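Local structure of uncharacterized protein (Deinococcus radiodurans, 3GG7) at residues Ile4-His9 / Glu236-Leu241; Ser214-Leu219 / Glu229-Val234; Arg158-Ile161 / Trp166-Val169. The protein is of unknown function but binds manganese and, as a member of the TatD-type metal-dependent hydrolases, probably hydrolyses ester bonds. All coordinates share one frame; numbering follows the deposited sequence. Where two conformers were deposited one is given.

In the fold
The chain belongs to a TIM-barrel family, and its three-stranded and five-stranded parallel sheets together supply eight strands. Contact 1 ties the first strand, 4-8, to the last helix, 227-243, closing a loop over almost the whole sequence; it also supplies His7 and His9, two of the four protein ligands of the manganese ion. Contacts 3 and 2 are nested in that loop, in that order. Contact 2 uses the same helix 227-243, packed on helix 212-223, its centre about 12 Å from that of contact 1. Contact 3 joins helix 154-162 to strand 166-169, centred about 14 Å from contact 1 and about 17 Å from contact 2. Trp166 of contact 3 touches helix 227-243, which thus links all three.

Contact 1 (Ile4-His9 / Glu236-Leu241); sequences IDFHVH and ENVSRL. With MN (manganese (II) ion), chain B.
Phe6 of strand 4-6 meets Val238 and Leu241 of helix 236-241, one turn apart on the helix. Followed outward from CB, which leaves the strand toward the helix, the Phe6 side chain has a first torsion of -139°, away from the staggered positions. Past CG the touching is left to the far ring atoms CE1, CE2 and CZ. On one side, Phe6 CE1 approaches Val238 CG1 at 4.4 Å, a loose contact. On the other, Phe6 CE2 lies 3.7 Å from Leu241 CD2, and the tip atom CZ of Phe6 is 3.8 Å from the same methyl. Both aliphatic groups approach the ring obliquely. The two methyls of Val238 part: CG1 goes to the ring, while Val238 CG2 rests 4.2 Å from Ile4 CG2. Beyond Phe6 the chain turns a corner at His7. There Asp5 OD1 accepts the His7 backbone N at 3.3 Å with an N-H...O angle of 165°, an Asx turn. His7 NE2 and His9 NE2, each 2.1 Å from the manganese ion, form the His-X-His metal motif of this superfamily. Glu86, Asp196 and a water complete the five ligands. The chemistry is therefore divided along one short segment: Ile4 and Phe6 offer the helix carbon alone, in a contact that rests on shape, whereas the two imidazoles that follow each give NE2 to the metal, His7 keeping its ND1 for the hydroxyl of Ser122.

Contact 2 (Ser214-Leu219 / Glu229-Val234); sequences SVVEGL and EVERIV
One methyl of Val230, CG1, enters between Val216 and Leu219, residues three apart on the facing helix. Val230 CG1 lies 3.8 Å from Leu219 CB and 3.9 Å from Val216 CG1. The first torsion, 174°, sets this methyl opposite the backbone N and lets Val230 CG2 lie 4.1 Å from the backbone O of Val216. Val216 CG1 has a second partner in the aliphatic part of Glu231, whose CG it approaches at 3.8 Å, the two side chains crossing near a right angle. Replacing Val230 by alanine would probably leave a gap between Val216 and Leu219, since both methyls that meet the other helix would be gone. Further out, Glu231 is positioned by its carboxylate, which binds the backbone N of Ser2 through OE1. On the same helix Arg232 grips Glu229 OE1 side-on through NE (2.9 Å) and NH2, and turns NH1 to Glu236. Two successive helices, 212-223 and 227-243, thus pack close to perpendicular away from the metal site, their short segment axes crossing at 107° and 9.5 Å apart at closest. Leu3 touches Val216 and Glu231, helix-end Trp223 and loop residue Ile225 touch Val230, and Thr193 of strand 191-193 meets Leu219 and Val234.

Contact 3 (Arg158-Ile161 / Trp166-Val169); sequences RRAI and WFSV
This contact is the return half of a beta-alpha-beta unit, in which strand 143-148 leads through helix 154-162 into the parallel strand 166-169, the repeating element of a TIM barrel. Phe167 carries the strand's side of it, its CB directed toward the helix. The first torsion of -51° turns CG opposite the carbonyl carbon and sends the ring out with its far end leading. Two consecutive helix residues receive that end in different ways. Ala160 CB lies at the ring edge, near its plane, 4.1 Å from Phe167 CZ. Ile161 comes obliquely, its CG1 3.7 Å from Phe167 CZ and 3.8 Å from Phe167 CE2, and the two side chains cross at about a right angle. All the close pairs are carbon to carbon, and together they bury 103 Å² of surface, a modest patch. Trp166, one residue earlier, points away from helix 154-162 and touches Asn237, Arg240 and Leu241 of helix 227-243. Ala160 also reaches Leu147 of strand 143-148 and Leu133 of helix 129-138, while Ile161 touches Pro187. The strand itself is held in the sheet by backbone bonds from Trp166 and Ser168 to Leu147 on one neighbour, strand 143-148, and from Phe167 to Leu192 on the other, strand 191-193.

Contact 1 (Ile4-His9 / Glu236-Leu241)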
# COMPACT_ATOMS: atom_id res chain seq x y z
N ILE A 4 -7.26 -2.10 -10.90
CA ILE A 4 -7.11 -1.71 -9.50
C ILE A 4 -5.70 -1.23 -9.22
O ILE A 4 -4.73 -1.92 -9.55
CB ILE A 4 -7.37 -2.88 -8.55
CG1 ILE A 4 -8.71 -3.55 -8.82
CG2 ILE A 4 -7.28 -2.39 -7.09
CD1 ILE A 4 -9.85 -2.70 -8.65
N ASP A 5 -5.56 -0.05 -8.61
CA ASP A 5 -4.26 0.47 -8.18
C ASP A 5 -4.36 0.61 -6.66
O ASP A 5 -4.89 1.61 -6.16
CB ASP A 5 -3.92 1.83 -8.80
CG ASP A 5 -2.56 2.35 -8.35
OD1 ASP A 5 -1.94 1.80 -7.39
OD2 ASP A 5 -2.08 3.33 -8.95
N PHE A 6 -3.87 -0.38 -5.93
CA PHE A 6 -4.13 -0.45 -4.51
C PHE A 6 -3.04 0.20 -3.64
O PHE A 6 -2.92 -0.13 -2.47
CB PHE A 6 -4.41 -1.90 -4.07
CG PHE A 6 -5.53 -2.00 -3.07
CD1 PHE A 6 -6.82 -1.76 -3.48
CD2 PHE A 6 -5.30 -2.26 -1.73
CE1 PHE A 6 -7.85 -1.83 -2.59
CE2 PHE A 6 -6.35 -2.32 -0.83
CZ PHE A 6 -7.61 -2.13 -1.27
N HIS A 7 -2.33 1.17 -4.18
CA HIS A 7 -1.46 2.03 -3.40
C HIS A 7 -0.96 3.14 -4.29
O HIS A 7 -0.03 2.94 -5.08
CB HIS A 7 -0.28 1.24 -2.83
CG HIS A 7 0.67 2.06 -2.02
ND1 HIS A 7 0.73 1.98 -0.65
CD2 HIS A 7 1.61 2.99 -2.39
CE1 HIS A 7 1.67 2.81 -0.21
NE2 HIS A 7 2.22 3.41 -1.23
N VAL A 8 -1.57 4.32 -4.16
CA VAL A 8 -1.20 5.48 -4.94
C VAL A 8 -1.41 6.78 -4.16
O VAL A 8 -2.35 6.89 -3.38
CB VAL A 8 -1.91 5.48 -6.30
CG1 VAL A 8 -3.47 5.55 -6.15
CG2 VAL A 8 -1.41 6.60 -7.21
N HIS A 9 -0.50 7.74 -4.35
CA HIS A 9 -0.54 9.01 -3.64
C HIS A 9 -1.23 10.04 -4.50
O HIS A 9 -0.58 10.93 -5.06
CB HIS A 9 0.87 9.45 -3.26
CG HIS A 9 1.59 8.47 -2.39
ND1 HIS A 9 1.68 8.61 -1.03
CD2 HIS A 9 2.27 7.33 -2.69
CE1 HIS A 9 2.36 7.60 -0.52
NE2 HIS A 9 2.74 6.81 -1.51
N GLU A 236 -11.24 -10.43 -7.60
CA GLU A 236 -11.67 -11.43 -6.63
C GLU A 236 -10.89 -11.25 -5.34
O GLU A 236 -11.45 -11.41 -4.24
CB GLU A 236 -11.45 -12.87 -7.14
CG GLU A 236 -12.32 -13.27 -8.30
CD GLU A 236 -11.90 -14.59 -8.93
OE1 GLU A 236 -10.81 -15.14 -8.58
OE2 GLU A 236 -12.65 -15.08 -9.79
N ASN A 237 -9.60 -10.96 -5.47
CA ASN A 237 -8.75 -10.79 -4.30
C ASN A 237 -9.16 -9.56 -3.49
O ASN A 237 -9.22 -9.64 -2.27
CB ASN A 237 -7.28 -10.70 -4.70
CG ASN A 237 -6.73 -12.02 -5.25
OD1 ASN A 237 -7.38 -13.08 -5.15
ND2 ASN A 237 -5.54 -11.94 -5.82
N VAL A 238 -9.49 -8.45 -4.16
CA VAL A 238 -9.98 -7.27 -3.44
C VAL A 238 -11.28 -7.59 -2.72
O VAL A 238 -11.46 -7.22 -1.56
CB VAL A 238 -10.12 -6.04 -4.36
CG1 VAL A 238 -10.81 -4.86 -3.62
CG2 VAL A 238 -8.76 -5.60 -4.86
N SER A 239 -12.21 -8.32 -3.37
CA SER A 239 -13.44 -8.72 -2.69
C SER A 239 -13.15 -9.52 -1.43
O SER A 239 -13.75 -9.26 -0.37
CB SER A 239 -14.37 -9.52 -3.60
OG SER A 239 -14.55 -8.87 -4.84
N ARG A 240 -12.24 -10.49 -1.52
CA ARG A 240 -11.91 -11.33 -0.38
C ARG A 240 -11.23 -10.54 0.73
O ARG A 240 -11.53 -10.71 1.90
CB ARG A 240 -11.02 -12.48 -0.84
CG ARG A 240 -10.70 -13.46 0.26
CD ARG A 240 -10.17 -14.80 -0.29
NE ARG A 240 -8.74 -14.79 -0.55
CZ ARG A 240 -7.79 -14.83 0.39
NH1 ARG A 240 -8.11 -14.88 1.69
NH2 ARG A 240 -6.51 -14.83 0.04
N LEU A 241 -10.35 -9.63 0.33
CA LEU A 241 -9.68 -8.72 1.25
C LEU A 241 -10.67 -7.91 2.06
O LEU A 241 -10.56 -7.81 3.28
CB LEU A 241 -8.76 -7.75 0.48
CG LEU A 241 -8.06 -6.66 1.29
CD1 LEU A 241 -6.94 -7.29 2.15
CD2 LEU A 241 -7.55 -5.56 0.37
MN MN B . 3.68 4.94 -1.31
O HOH W 1 5.66 4.48 -1.35

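Contact 2 (Ser214-Leu219 / Glu229-Val234)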
# COMPACT_ATOMS: atom_id res chain seq x y z
N SER A 214 0.08 -2.04 -17.11
CA SER A 214 1.37 -2.72 -17.34
C SER A 214 1.73 -3.75 -16.28
O SER A 214 2.41 -4.73 -16.57
CB SER A 214 2.51 -1.73 -17.54
OG SER A 214 2.82 -1.01 -16.37
N VAL A 215 1.27 -3.56 -15.05
CA VAL A 215 1.48 -4.56 -14.02
C VAL A 215 0.64 -5.79 -14.35
O VAL A 215 1.11 -6.92 -14.17
CB VAL A 215 1.10 -4.03 -12.60
CG1 VAL A 215 1.45 -5.08 -11.55
CG2 VAL A 215 1.83 -2.72 -12.31
N VAL A 216 -0.59 -5.59 -14.80
CA VAL A 216 -1.48 -6.71 -15.14
C VAL A 216 -0.87 -7.52 -16.30
O VAL A 216 -0.83 -8.77 -16.28
CB VAL A 216 -2.89 -6.21 -15.51
CG1 VAL A 216 -3.67 -7.30 -16.26
CG2 VAL A 216 -3.62 -5.76 -14.25
N GLU A 217 -0.37 -6.78 -17.29
CA GLU A 217 0.33 -7.40 -18.42
C GLU A 217 1.56 -8.15 -17.92
O GLU A 217 1.80 -9.29 -18.34
CB GLU A 217 0.71 -6.34 -19.46
CG GLU A 217 -0.53 -5.80 -20.19
CD GLU A 217 -0.26 -4.59 -21.06
OE1 GLU A 217 0.84 -3.99 -20.95
OE2 GLU A 217 -1.16 -4.22 -21.87
N GLY A 218 2.32 -7.55 -17.01
CA GLY A 218 3.48 -8.22 -16.40
C GLY A 218 3.13 -9.51 -15.68
O GLY A 218 3.83 -10.53 -15.80
N LEU A 219 2.06 -9.48 -14.90
CA LEU A 219 1.58 -10.67 -14.20
C LEU A 219 1.06 -11.74 -15.16
O LEU A 219 1.19 -12.93 -14.89
CB LEU A 219 0.46 -10.30 -13.21
CG LEU A 219 0.89 -9.65 -11.89
CD1 LEU A 219 -0.37 -9.21 -11.08
CD2 LEU A 219 1.78 -10.59 -11.07
N GLU A 229 -7.81 -12.68 -17.14
CA GLU A 229 -7.92 -13.60 -15.99
C GLU A 229 -7.15 -12.99 -14.81
O GLU A 229 -7.56 -13.11 -13.66
CB GLU A 229 -7.40 -15.01 -16.30
CG GLU A 229 -8.03 -15.67 -17.54
CD GLU A 229 -9.54 -15.90 -17.44
OE1 GLU A 229 -10.14 -15.78 -16.33
OE2 GLU A 229 -10.14 -16.24 -18.51
N VAL A 230 -6.01 -12.37 -15.11
CA VAL A 230 -5.30 -11.60 -14.06
C VAL A 230 -6.20 -10.51 -13.47
O VAL A 230 -6.33 -10.42 -12.25
CB VAL A 230 -4.02 -10.96 -14.59
CG1 VAL A 230 -3.37 -10.05 -13.49
CG2 VAL A 230 -3.05 -12.03 -15.05
N GLU A 231 -6.87 -9.74 -14.32
CA GLU A 231 -7.81 -8.70 -13.84
C GLU A 231 -8.90 -9.30 -12.96
O GLU A 231 -9.25 -8.73 -11.91
CB GLU A 231 -8.44 -7.92 -15.00
CG GLU A 231 -7.44 -7.16 -15.84
CD GLU A 231 -8.10 -6.21 -16.85
OE1 GLU A 231 -9.34 -6.23 -16.99
OE2 GLU A 231 -7.35 -5.46 -17.50
N ARG A 232 -9.44 -10.46 -13.36
CA ARG A 232 -10.48 -11.11 -12.57
C ARG A 232 -9.95 -11.54 -11.22
O ARG A 232 -10.62 -11.34 -10.20
CB ARG A 232 -11.05 -12.33 -13.32
CG ARG A 232 -12.00 -13.18 -12.47
CD ARG A 232 -12.48 -14.47 -13.20
NE ARG A 232 -11.38 -15.30 -13.71
CZ ARG A 232 -10.66 -16.17 -12.99
NH1 ARG A 232 -10.89 -16.36 -11.70
NH2 ARG A 232 -9.70 -16.87 -13.59
N ILE A 233 -8.79 -12.19 -11.21
CA ILE A 233 -8.17 -12.67 -9.97
C ILE A 233 -7.91 -11.52 -8.99
O ILE A 233 -8.27 -11.62 -7.81
CB ILE A 233 -6.89 -13.44 -10.29
CG1 ILE A 233 -7.26 -14.81 -10.85
CG2 ILE A 233 -6.01 -13.61 -9.04
CD1 ILE A 233 -6.13 -15.47 -11.58
N VAL A 234 -7.33 -10.43 -9.47
CA VAL A 234 -7.11 -9.25 -8.64
C VAL A 234 -8.43 -8.66 -8.09
O VAL A 234 -8.51 -8.37 -6.90
CB VAL A 234 -6.26 -8.19 -9.36
CG1 VAL A 234 -6.12 -6.93 -8.50
CG2 VAL A 234 -4.88 -8.78 -9.71

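Contact 3 (Arg158-Ile161 / Trp166-Val169)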
# COMPACT_ATOMS: atom_id res chain seq x y z
N ARG A 158 8.75 -15.65 2.49
CA ARG A 158 8.15 -16.89 2.98
C ARG A 158 7.58 -16.66 4.37
O ARG A 158 6.47 -17.07 4.68
CB ARG A 158 9.16 -18.04 2.98
N ARG A 159 8.31 -15.94 5.21
CA ARG A 159 7.82 -15.63 6.55
C ARG A 159 6.57 -14.72 6.51
O ARG A 159 5.62 -14.92 7.27
CB ARG A 159 8.90 -14.96 7.40
CG ARG A 159 8.48 -14.67 8.81
CD ARG A 159 9.55 -13.96 9.64
NE ARG A 159 8.99 -13.55 10.90
CZ ARG A 159 9.40 -12.50 11.63
NH1 ARG A 159 10.39 -11.72 11.22
NH2 ARG A 159 8.78 -12.23 12.76
N ALA A 160 6.62 -13.69 5.67
CA ALA A 160 5.46 -12.82 5.54
C ALA A 160 4.20 -13.60 5.13
O ALA A 160 3.12 -13.38 5.67
CB ALA A 160 5.77 -11.75 4.52
N ILE A 161 4.37 -14.49 4.16
CA ILE A 161 3.24 -15.32 3.73
C ILE A 161 2.68 -16.10 4.92
O ILE A 161 1.47 -16.10 5.18
CB ILE A 161 3.66 -16.25 2.60
CG1 ILE A 161 3.96 -15.46 1.33
CG2 ILE A 161 2.54 -17.28 2.33
CD1 ILE A 161 4.83 -16.20 0.34
N TRP A 166 -0.61 -10.05 2.70
CA TRP A 166 -0.90 -9.88 1.29
C TRP A 166 0.17 -9.00 0.65
O TRP A 166 1.02 -8.48 1.37
CB TRP A 166 -2.28 -9.24 1.08
CG TRP A 166 -3.46 -10.06 1.55
CD1 TRP A 166 -3.63 -10.68 2.75
CD2 TRP A 166 -4.64 -10.29 0.81
NE1 TRP A 166 -4.85 -11.30 2.80
CE2 TRP A 166 -5.50 -11.06 1.62
CE3 TRP A 166 -5.06 -9.92 -0.47
CZ2 TRP A 166 -6.75 -11.48 1.18
CZ3 TRP A 166 -6.32 -10.32 -0.89
CH2 TRP A 166 -7.13 -11.12 -0.07
N PHE A 167 0.13 -8.82 -0.67
CA PHE A 167 1.15 -8.10 -1.40
C PHE A 167 0.55 -7.27 -2.49
O PHE A 167 -0.28 -7.78 -3.23
CB PHE A 167 2.17 -9.10 -2.00
CG PHE A 167 2.70 -10.05 -1.00
CD1 PHE A 167 3.83 -9.73 -0.24
CD2 PHE A 167 2.02 -11.23 -0.72
CE1 PHE A 167 4.28 -10.57 0.75
CE2 PHE A 167 2.45 -12.08 0.28
CZ PHE A 167 3.60 -11.76 1.01
N SER A 168 0.96 -6.01 -2.60
CA SER A 168 0.61 -5.22 -3.75
C SER A 168 1.88 -4.97 -4.54
O SER A 168 2.89 -4.53 -4.02
CB SER A 168 -0.16 -3.92 -3.38
OG SER A 168 0.58 -3.10 -2.48
N VAL A 169 1.82 -5.32 -5.82
CA VAL A 169 3.00 -5.36 -6.66
C VAL A 169 2.84 -4.35 -7.77
O VAL A 169 1.72 -4.13 -8.27
CB VAL A 169 3.27 -6.81 -7.20
CG1 VAL A 169 3.34 -7.81 -6.06
CG2 VAL A 169 2.22 -7.23 -8.21